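Local coordinates for carboxypeptidase D (Drosophila melanogaster, PDB 3MN8), which releases C-terminal arginine or lysine residues from peptides and proteins as a zinc metallocarboxypeptidase, and contributes to the processing of growth factors, peptide hormones and neuropeptides, at residues A98-D103 and D172-F177; S69-N74 and N144-A149. All coordinates share one frame; numbering follows the deposited sequence.

Contact 1: A98-D103 and D172-F177. With ZN (zinc ion), chain F; GEM ((2-guanidinoethylmercapto)succinic acid), chain G.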
ATOM      1  N   ALA A  98      -3.210  -7.543  -2.112  1.00 29.19           N
ATOM      2  CA  ALA A  98      -2.585  -8.856  -2.056  1.00 17.61           C
ATOM      3  C   ALA A  98      -2.912  -9.708  -3.286  1.00 33.18           C
ATOM      4  O   ALA A  98      -3.725  -9.331  -4.126  1.00 42.35           O
ATOM      5  CB  ALA A  98      -3.007  -9.569  -0.794  1.00 17.36           C
ATOM      6  N   ASN A  99      -2.255 -10.855  -3.381  1.00 36.69           N
ATOM      7  CA  ASN A  99      -2.602 -11.886  -4.350  1.00 30.31           C
ATOM      8  C   ASN A  99      -2.676 -11.430  -5.802  1.00 45.08           C
ATOM      9  O   ASN A  99      -3.520 -11.928  -6.560  1.00 49.91           O
ATOM     10  CB  ASN A  99      -3.924 -12.556  -3.966  1.00 35.20           C
ATOM     11  CG  ASN A  99      -4.149 -13.862  -4.711  1.00 38.85           C
ATOM     12  OD1 ASN A  99      -5.166 -14.048  -5.372  1.00 34.73           O
ATOM     13  ND2 ASN A  99      -3.184 -14.765  -4.620  1.00 41.19           N
ATOM     14  N   MET A 100      -1.803 -10.505  -6.200  1.00 42.99           N
ATOM     15  CA  MET A 100      -1.799 -10.074  -7.595  1.00 38.29           C
ATOM     16  C   MET A 100      -1.276 -11.212  -8.450  1.00 40.83           C
ATOM     17  O   MET A 100      -1.735 -11.433  -9.573  1.00 45.52           O
ATOM     18  CB  MET A 100      -0.991  -8.794  -7.799  1.00 40.80           C
ATOM     19  CG  MET A 100       0.510  -8.975  -7.868  1.00 47.57           C
ATOM     20  SD  MET A 100       1.314  -7.391  -8.170  1.00 46.17           S
ATOM     21  CE  MET A 100       0.296  -6.758  -9.502  1.00 32.91           C
ATOM     22  N   HIS A 101      -0.313 -11.943  -7.907  1.00 37.72           N
ATOM     23  CA  HIS A 101       0.044 -13.229  -8.468  1.00 29.57           C
ATOM     24  C   HIS A 101      -0.806 -14.252  -7.726  1.00 41.74           C
ATOM     25  O   HIS A 101      -0.586 -14.525  -6.529  1.00 29.01           O
ATOM     26  CB  HIS A 101       1.537 -13.504  -8.316  1.00 19.89           C
ATOM     27  CG  HIS A 101       2.397 -12.511  -9.033  1.00 39.45           C
ATOM     28  ND1 HIS A 101       3.117 -11.536  -8.378  1.00 49.93           N
ATOM     29  CD2 HIS A 101       2.627 -12.327 -10.354  1.00 52.50           C
ATOM     30  CE1 HIS A 101       3.770 -10.806  -9.266  1.00 53.90           C
ATOM     31  NE2 HIS A 101       3.490 -11.265 -10.472  1.00 52.22           N
ATOM     32  N   GLY A 102      -1.803 -14.774  -8.445  1.00 35.72           N
ATOM     33  CA  GLY A 102      -2.778 -15.706  -7.904  1.00 27.64           C
ATOM     34  C   GLY A 102      -2.239 -16.864  -7.069  1.00 33.56           C
ATOM     35  O   GLY A 102      -2.920 -17.346  -6.164  1.00 49.68           O
ATOM     36  N   ASP A 103      -1.027 -17.323  -7.368  1.00 43.58           N
ATOM     37  CA  ASP A 103      -0.436 -18.436  -6.627  1.00 43.70           C
ATOM     38  C   ASP A 103       0.346 -17.990  -5.385  1.00 37.63           C
ATOM     39  O   ASP A 103       0.863 -18.816  -4.644  1.00 48.55           O
ATOM     40  CB  ASP A 103       0.447 -19.277  -7.548  1.00 48.39           C
ATOM     41  CG  ASP A 103       1.348 -18.432  -8.436  1.00 50.34           C
ATOM     42  OD1 ASP A 103       1.855 -18.974  -9.437  1.00 57.91           O
ATOM     43  OD2 ASP A 103       1.553 -17.234  -8.140  1.00 59.55           O
ATOM     44  N   ASP A 172       1.348 -11.458 -16.860  1.00 49.75           N
ATOM     45  CA  ASP A 172       1.818 -11.119 -15.521  1.00 48.46           C
ATOM     46  C   ASP A 172       1.419  -9.686 -15.161  1.00 47.02           C
ATOM     47  O   ASP A 172       2.007  -8.718 -15.653  1.00 51.68           O
ATOM     48  CB  ASP A 172       3.342 -11.321 -15.424  1.00 44.36           C
ATOM     49  CG  ASP A 172       3.885 -11.134 -14.005  1.00 49.16           C
ATOM     50  OD1 ASP A 172       3.292 -10.342 -13.218  1.00 51.94           O
ATOM     51  OD2 ASP A 172       4.916 -11.782 -13.687  1.00 41.30           O
ATOM     52  N   LEU A 173       0.411  -9.562 -14.301  1.00 41.49           N
ATOM     53  CA  LEU A 173      -0.126  -8.259 -13.957  1.00 39.45           C
ATOM     54  C   LEU A 173       0.952  -7.333 -13.390  1.00 33.76           C
ATOM     55  O   LEU A 173       0.831  -6.111 -13.471  1.00 31.60           O
ATOM     56  CB  LEU A 173      -1.304  -8.410 -12.995  1.00 33.92           C
ATOM     57  CG  LEU A 173      -2.523  -9.128 -13.586  1.00 31.32           C
ATOM     58  CD1 LEU A 173      -3.586  -9.377 -12.521  1.00 21.01           C
ATOM     59  CD2 LEU A 173      -3.095  -8.347 -14.774  1.00 41.60           C
ATOM     60  N   ASN A 174       2.017  -7.908 -12.840  1.00 30.12           N
ATOM     61  CA  ASN A 174       3.090  -7.088 -12.304  1.00 16.87           C
ATOM     62  C   ASN A 174       4.064  -6.738 -13.398  1.00 30.97           C
ATOM     63  O   ASN A 174       5.195  -6.338 -13.121  1.00 47.16           O
ATOM     64  CB  ASN A 174       3.820  -7.778 -11.158  1.00 23.16           C
ATOM     65  CG  ASN A 174       4.406  -6.793 -10.157  1.00 35.91           C
ATOM     66  OD1 ASN A 174       4.008  -5.621 -10.098  1.00 40.05           O
ATOM     67  ND2 ASN A 174       5.345  -7.271  -9.349  1.00 33.83           N
ATOM     68  N   ARG A 175       3.636  -6.918 -14.645  1.00 23.26           N
ATOM     69  CA  ARG A 175       4.344  -6.331 -15.787  1.00 36.98           C
ATOM     70  C   ARG A 175       3.420  -5.461 -16.631  1.00 38.68           C
ATOM     71  O   ARG A 175       3.831  -4.908 -17.644  1.00 45.10           O
ATOM     72  CB  ARG A 175       4.968  -7.394 -16.683  1.00 21.96           C
ATOM     73  CG  ARG A 175       5.848  -8.354 -15.948  1.00 38.10           C
ATOM     74  CD  ARG A 175       6.903  -7.658 -15.096  1.00 38.33           C
ATOM     75  NE  ARG A 175       7.856  -8.649 -14.635  1.00 47.35           N
ATOM     76  CZ  ARG A 175       7.954  -9.156 -13.411  1.00 45.24           C
ATOM     77  NH1 ARG A 175       8.872 -10.079 -13.188  1.00 49.92           N
ATOM     78  NH2 ARG A 175       7.185  -8.747 -12.417  1.00 54.02           N
ATOM     79  N   ASP A 176       2.171  -5.327 -16.200  1.00 49.19           N
ATOM     80  CA  ASP A 176       1.139  -4.777 -17.073  1.00 45.80           C
ATOM     81  C   ASP A 176       0.786  -3.310 -16.815  1.00 40.76           C
ATOM     82  O   ASP A 176      -0.031  -2.732 -17.531  1.00 40.20           O
ATOM     83  CB  ASP A 176      -0.118  -5.642 -16.990  1.00 42.72           C
ATOM     84  CG  ASP A 176      -1.039  -5.434 -18.164  1.00 47.81           C
ATOM     85  OD1 ASP A 176      -0.525  -5.233 -19.279  1.00 40.73           O
ATOM     86  OD2 ASP A 176      -2.272  -5.478 -17.969  1.00 58.50           O
ATOM     87  N   PHE A 177       1.398  -2.712 -15.796  1.00 43.38           N
ATOM     88  CA  PHE A 177       1.118  -1.319 -15.448  1.00 26.31           C
ATOM     89  C   PHE A 177       1.998  -0.406 -16.288  1.00 29.98           C
ATOM     90  O   PHE A 177       3.053  -0.822 -16.749  1.00 45.41           O
ATOM     91  CB  PHE A 177       1.336  -1.079 -13.943  1.00 23.52           C
ATOM     92  CG  PHE A 177       0.241  -1.663 -13.063  1.00 33.03           C
ATOM     93  CD1 PHE A 177       0.194  -3.036 -12.789  1.00 41.07           C
ATOM     94  CD2 PHE A 177      -0.740  -0.850 -12.519  1.00 23.09           C
ATOM     95  CE1 PHE A 177      -0.808  -3.576 -11.991  1.00 30.32           C
ATOM     96  CE2 PHE A 177      -1.745  -1.384 -11.724  1.00 28.63           C
ATOM     97  CZ  PHE A 177      -1.779  -2.747 -11.459  1.00 34.35           C
TER
HETATM   98 ZN    ZN F 999       4.454 -12.085  -6.793  1.00 42.65          ZN
HETATM   99  C8  GEM G 601       8.574  -9.895  -8.132  1.00 57.00           C
HETATM  100  S7  GEM G 601       7.944  -8.396  -7.430  1.00 57.42           S
HETATM  101  C6  GEM G 601       9.103  -8.142  -6.116  1.00 51.59           C
HETATM  102  C5  GEM G 601      10.560  -8.139  -6.573  1.00 34.21           C
HETATM  103  N3  GEM G 601      10.772  -6.932  -7.356  1.00 36.03           N
HETATM  104  C1  GEM G 601      11.844  -6.626  -8.079  1.00 43.13           C
HETATM  105  N4  GEM G 601      11.897  -5.480  -8.747  1.00 32.44           N
HETATM  106  N2  GEM G 601      12.868  -7.470  -8.141  1.00 48.23           N
HETATM  107  C9  GEM G 601       7.843 -10.122  -9.428  1.00 64.36           C
HETATM  108  O14 GEM G 601       6.909  -9.344  -9.722  1.00 32.86           O
HETATM  109  O15 GEM G 601       8.194 -11.067 -10.166  1.00 65.33           O
HETATM  110  C10 GEM G 601       8.462 -11.103  -7.187  1.00 45.92           C
HETATM  111  C11 GEM G 601       7.059 -11.609  -6.878  1.00 54.16           C
HETATM  112  O12 GEM G 601       6.767 -11.802  -5.673  1.00 39.20           O
HETATM  113  O13 GEM G 601       6.258 -11.853  -7.818  1.00 33.28           O

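Contact 2: S69-N74 and N144-A149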
ATOM      1  N   SER A  69     -12.791  -9.197 -13.247  1.00 39.55           N
ATOM      2  CA  SER A  69     -11.741  -9.940 -13.919  1.00 17.64           C
ATOM      3  C   SER A  69     -12.245 -10.428 -15.275  1.00 37.31           C
ATOM      4  O   SER A  69     -13.428 -10.277 -15.607  1.00 28.79           O
ATOM      5  CB  SER A  69     -11.346 -11.133 -13.071  1.00 22.99           C
ATOM      6  OG  SER A  69     -12.319 -12.165 -13.181  1.00 31.91           O
ATOM      7  N   LEU A  70     -11.348 -11.019 -16.060  1.00 42.04           N
ATOM      8  CA  LEU A  70     -11.725 -11.573 -17.360  1.00 44.25           C
ATOM      9  C   LEU A  70     -12.936 -12.476 -17.223  1.00 45.36           C
ATOM     10  O   LEU A  70     -13.861 -12.437 -18.042  1.00 46.87           O
ATOM     11  CB  LEU A  70     -10.576 -12.379 -17.965  1.00 38.65           C
ATOM     12  CG  LEU A  70      -9.400 -11.580 -18.519  1.00 41.93           C
ATOM     13  CD1 LEU A  70      -8.270 -12.500 -18.958  1.00 46.95           C
ATOM     14  CD2 LEU A  70      -9.855 -10.727 -19.682  1.00 37.86           C
ATOM     15  N   GLU A  71     -12.925 -13.287 -16.176  1.00 34.99           N
ATOM     16  CA  GLU A  71     -13.907 -14.343 -16.054  1.00 39.56           C
ATOM     17  C   GLU A  71     -15.073 -13.970 -15.143  1.00 43.16           C
ATOM     18  O   GLU A  71     -15.780 -14.842 -14.632  1.00 38.24           O
ATOM     19  CB  GLU A  71     -13.217 -15.613 -15.589  1.00 46.37           C
ATOM     20  CG  GLU A  71     -12.130 -16.056 -16.539  1.00 38.88           C
ATOM     21  CD  GLU A  71     -11.455 -17.315 -16.071  1.00 56.84           C
ATOM     22  OE1 GLU A  71     -11.205 -17.431 -14.847  1.00 61.99           O
ATOM     23  OE2 GLU A  71     -11.167 -18.180 -16.926  1.00 57.88           O
ATOM     24  N   GLY A  72     -15.253 -12.664 -14.944  1.00 44.36           N
ATOM     25  CA  GLY A  72     -16.437 -12.134 -14.288  1.00 38.08           C
ATOM     26  C   GLY A  72     -16.348 -11.933 -12.786  1.00 42.58           C
ATOM     27  O   GLY A  72     -17.282 -11.425 -12.162  1.00 53.00           O
ATOM     28  N   ARG A  73     -15.232 -12.331 -12.192  1.00 41.94           N
ATOM     29  CA  ARG A  73     -15.083 -12.222 -10.750  1.00 40.73           C
ATOM     30  C   ARG A  73     -14.910 -10.777 -10.294  1.00 46.69           C
ATOM     31  O   ARG A  73     -14.174  -9.999 -10.907  1.00 49.41           O
ATOM     32  CB  ARG A  73     -13.916 -13.084 -10.288  1.00 42.42           C
ATOM     33  CG  ARG A  73     -14.028 -14.511 -10.784  1.00 37.98           C
ATOM     34  CD  ARG A  73     -12.931 -15.365 -10.206  1.00 43.54           C
ATOM     35  NE  ARG A  73     -12.668 -16.506 -11.074  1.00 48.38           N
ATOM     36  CZ  ARG A  73     -13.193 -17.713 -10.893  1.00 42.68           C
ATOM     37  NH1 ARG A  73     -12.910 -18.698 -11.732  1.00 39.71           N
ATOM     38  NH2 ARG A  73     -13.998 -17.934  -9.867  1.00 55.31           N
ATOM     39  N   ASN A  74     -15.595 -10.425  -9.212  1.00 44.34           N
ATOM     40  CA  ASN A  74     -15.551  -9.072  -8.698  1.00 36.89           C
ATOM     41  C   ASN A  74     -14.245  -8.747  -8.004  1.00 38.81           C
ATOM     42  O   ASN A  74     -13.790  -9.498  -7.151  1.00 34.36           O
ATOM     43  CB  ASN A  74     -16.717  -8.827  -7.743  1.00 35.48           C
ATOM     44  CG  ASN A  74     -18.022  -8.561  -8.475  1.00 48.94           C
ATOM     45  OD1 ASN A  74     -18.046  -7.962  -9.559  1.00 50.21           O
ATOM     46  ND2 ASN A  74     -19.118  -9.005  -7.885  1.00 58.56           N
ATOM     47  N   ASN A 144      -6.240 -10.731  -8.224  1.00 34.12           N
ATOM     48  CA  ASN A 144      -6.231 -11.715  -9.290  1.00 35.06           C
ATOM     49  C   ASN A 144      -7.011 -12.984  -8.920  1.00 48.07           C
ATOM     50  O   ASN A 144      -6.422 -14.041  -8.656  1.00 38.97           O
ATOM     51  CB  ASN A 144      -4.801 -12.058  -9.678  1.00 35.67           C
ATOM     52  CG  ASN A 144      -4.735 -12.968 -10.882  1.00 46.59           C
ATOM     53  OD1 ASN A 144      -5.752 -13.233 -11.534  1.00 50.48           O
ATOM     54  ND2 ASN A 144      -3.537 -13.454 -11.188  1.00 47.99           N
ATOM     55  N   PRO A 145      -8.352 -12.873  -8.909  1.00 43.43           N
ATOM     56  CA  PRO A 145      -9.260 -13.985  -8.596  1.00 34.76           C
ATOM     57  C   PRO A 145      -9.116 -15.127  -9.602  1.00 38.22           C
ATOM     58  O   PRO A 145      -9.131 -16.305  -9.239  1.00 47.73           O
ATOM     59  CB  PRO A 145     -10.660 -13.359  -8.738  1.00 29.82           C
ATOM     60  CG  PRO A 145     -10.450 -11.886  -8.874  1.00 32.23           C
ATOM     61  CD  PRO A 145      -9.068 -11.667  -9.367  1.00 28.58           C
ATOM     62  N   ASP A 146      -9.001 -14.759 -10.870  1.00 33.73           N
ATOM     63  CA  ASP A 146      -8.940 -15.728 -11.938  1.00 39.32           C
ATOM     64  C   ASP A 146      -7.630 -16.475 -11.797  1.00 40.02           C
ATOM     65  O   ASP A 146      -7.562 -17.692 -12.004  1.00 51.24           O
ATOM     66  CB  ASP A 146      -9.044 -15.031 -13.305  1.00 43.55           C
ATOM     67  CG  ASP A 146     -10.433 -14.439 -13.566  1.00 40.75           C
ATOM     68  OD1 ASP A 146     -11.249 -14.356 -12.624  1.00 36.05           O
ATOM     69  OD2 ASP A 146     -10.715 -14.056 -14.717  1.00 35.44           O
ATOM     70  N   GLY A 147      -6.592 -15.734 -11.427  1.00 31.21           N
ATOM     71  CA  GLY A 147      -5.275 -16.313 -11.241  1.00 35.88           C
ATOM     72  C   GLY A 147      -5.306 -17.272 -10.078  1.00 34.57           C
ATOM     73  O   GLY A 147      -4.766 -18.379 -10.148  1.00 42.41           O
ATOM     74  N   TYR A 148      -5.966 -16.836  -9.013  1.00 33.29           N
ATOM     75  CA  TYR A 148      -6.095 -17.631  -7.801  1.00 48.52           C
ATOM     76  C   TYR A 148      -6.841 -18.929  -8.078  1.00 52.92           C
ATOM     77  O   TYR A 148      -6.315 -20.022  -7.864  1.00 39.28           O
ATOM     78  CB  TYR A 148      -6.824 -16.826  -6.732  1.00 43.70           C
ATOM     79  CG  TYR A 148      -7.161 -17.608  -5.484  1.00 44.79           C
ATOM     80  CD1 TYR A 148      -6.164 -18.013  -4.602  1.00 48.01           C
ATOM     81  CD2 TYR A 148      -8.477 -17.924  -5.171  1.00 39.00           C
ATOM     82  CE1 TYR A 148      -6.463 -18.724  -3.448  1.00 32.38           C
ATOM     83  CE2 TYR A 148      -8.784 -18.626  -4.015  1.00 38.46           C
ATOM     84  CZ  TYR A 148      -7.767 -19.024  -3.163  1.00 43.05           C
ATOM     85  OH  TYR A 148      -8.061 -19.725  -2.020  1.00 63.23           O
ATOM     86  N   ALA A 149      -8.070 -18.790  -8.566  1.00 52.35           N
ATOM     87  CA  ALA A 149      -8.893 -19.933  -8.954  1.00 44.36           C
ATOM     88  C   ALA A 149      -8.122 -21.000  -9.730  1.00 31.17           C
ATOM     89  O   ALA A 149      -8.441 -22.183  -9.637  1.00 41.07           O
ATOM     90  CB  ALA A 149     -10.104 -19.466  -9.764  1.00 24.47           C
TER

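Contact 1: A98-D103 and D172-F177
Met100 and His101 meet the loop 172-177 in two different ways. The packed part belongs to Met100, buried, its chain extended at chi2 and then bent at chi3 (-47°), which carries the tip across the Asn174 side chain at about a right angle. SD lies 3.7 Å from Asn174 CG, while CE rests 4.2 Å from both Leu173 CB and Phe177 CE1. His101 provides the polar part. This M14 peptidase binds its catalytic zinc through an HXXE pair and a distant histidine, here His101, Glu104 and His217, and His101 ND1 coordinates the metal at 2.1 Å. The other ring nitrogen, NE2, donates to Asp172 OD1 (2.9 Å), meeting it on the syn side but out of the carboxylate plane, with ring and carboxylate nearly perpendicular. The Asn174 backbone N donates to the same oxygen from the anti side, an Asx turn, so two donors hold OD1 and orient the histidine's second-shell partner. The contact is looser at the partly exposed Arg175, whose NH2 stays 4.9 Å from His101 NE2 and turns instead to (2-guanidinoethylmercapto)succinic acid. One ligand carboxylate binds the zinc; in the other, O14 accepts from Asn174 ND2 at 2.6 Å and from Arg175 NH2 at 2.8 Å.

Contact 2: S69-N74 and N144-A149
Asp146, in the first turn of helix 145-149, points its carboxylate into the type I beta turn from Ser69 to Gly72 that belongs to the hairpin connection between strands 61-68 and 74-80. OD2 offers its syn lone pair to the Glu71 backbone N (2.8 Å), and OD1 accepts from Ser69 OG, which approaches from above the carboxylate plane. Ser69 OG in turn accepts from Arg73 N at 3.1 Å, so the serine hydroxyl links the residue after the turn to the aspartate. An alanine in place of Asp146 would probably leave Ser69 OG without this acceptor, Glu71 N with only its weak bond to that hydroxyl, and Arg73 NE without its charged mate. Along the helix, Arg73 CB lies 3.6 Å from Pro145 CB, CG passes 3.3 Å from Asp146 OD1, and CD settles 3.4 Å from Pro145 CB, the Arg73 and Pro145 side chains sliding past each other in opposite directions. NE then reaches Asp146 OD1 at 3.0 Å in a salt bridge whose hydrogen bond is weak, the guanidinium and carboxylate planes standing 81° apart. Next, the Ala149 methyl covers one guanidinium face near its rim, meeting CZ and NH1 with NH2 farther off; NH1, in a long salt bridge to Glu71 OE1, is 3.5 Å from Ala149 CB.

Overall arrangement
From the N terminus, residues 69-74 come first, in the connection between strands 61-68 and 74-80 at one edge of the eight-stranded sheet. The chain continues through strand 93-97 into 98-103, then through helices 106-121 and 126-134 and strand 136-140 to 144-149, where contact 2 closes a loop of 69 intervening residues. Contact 1 closes its own loop of 68 residues when 172-177 returns to 98-103. The segments alternate, so the loops cross rather than nest. The two contacts also touch in space: Asn144 ND2 probably donates to Met100 O (3.2 Å). Together they connect the sheet's edge hairpin, through the short helix 145-149, to the zinc site.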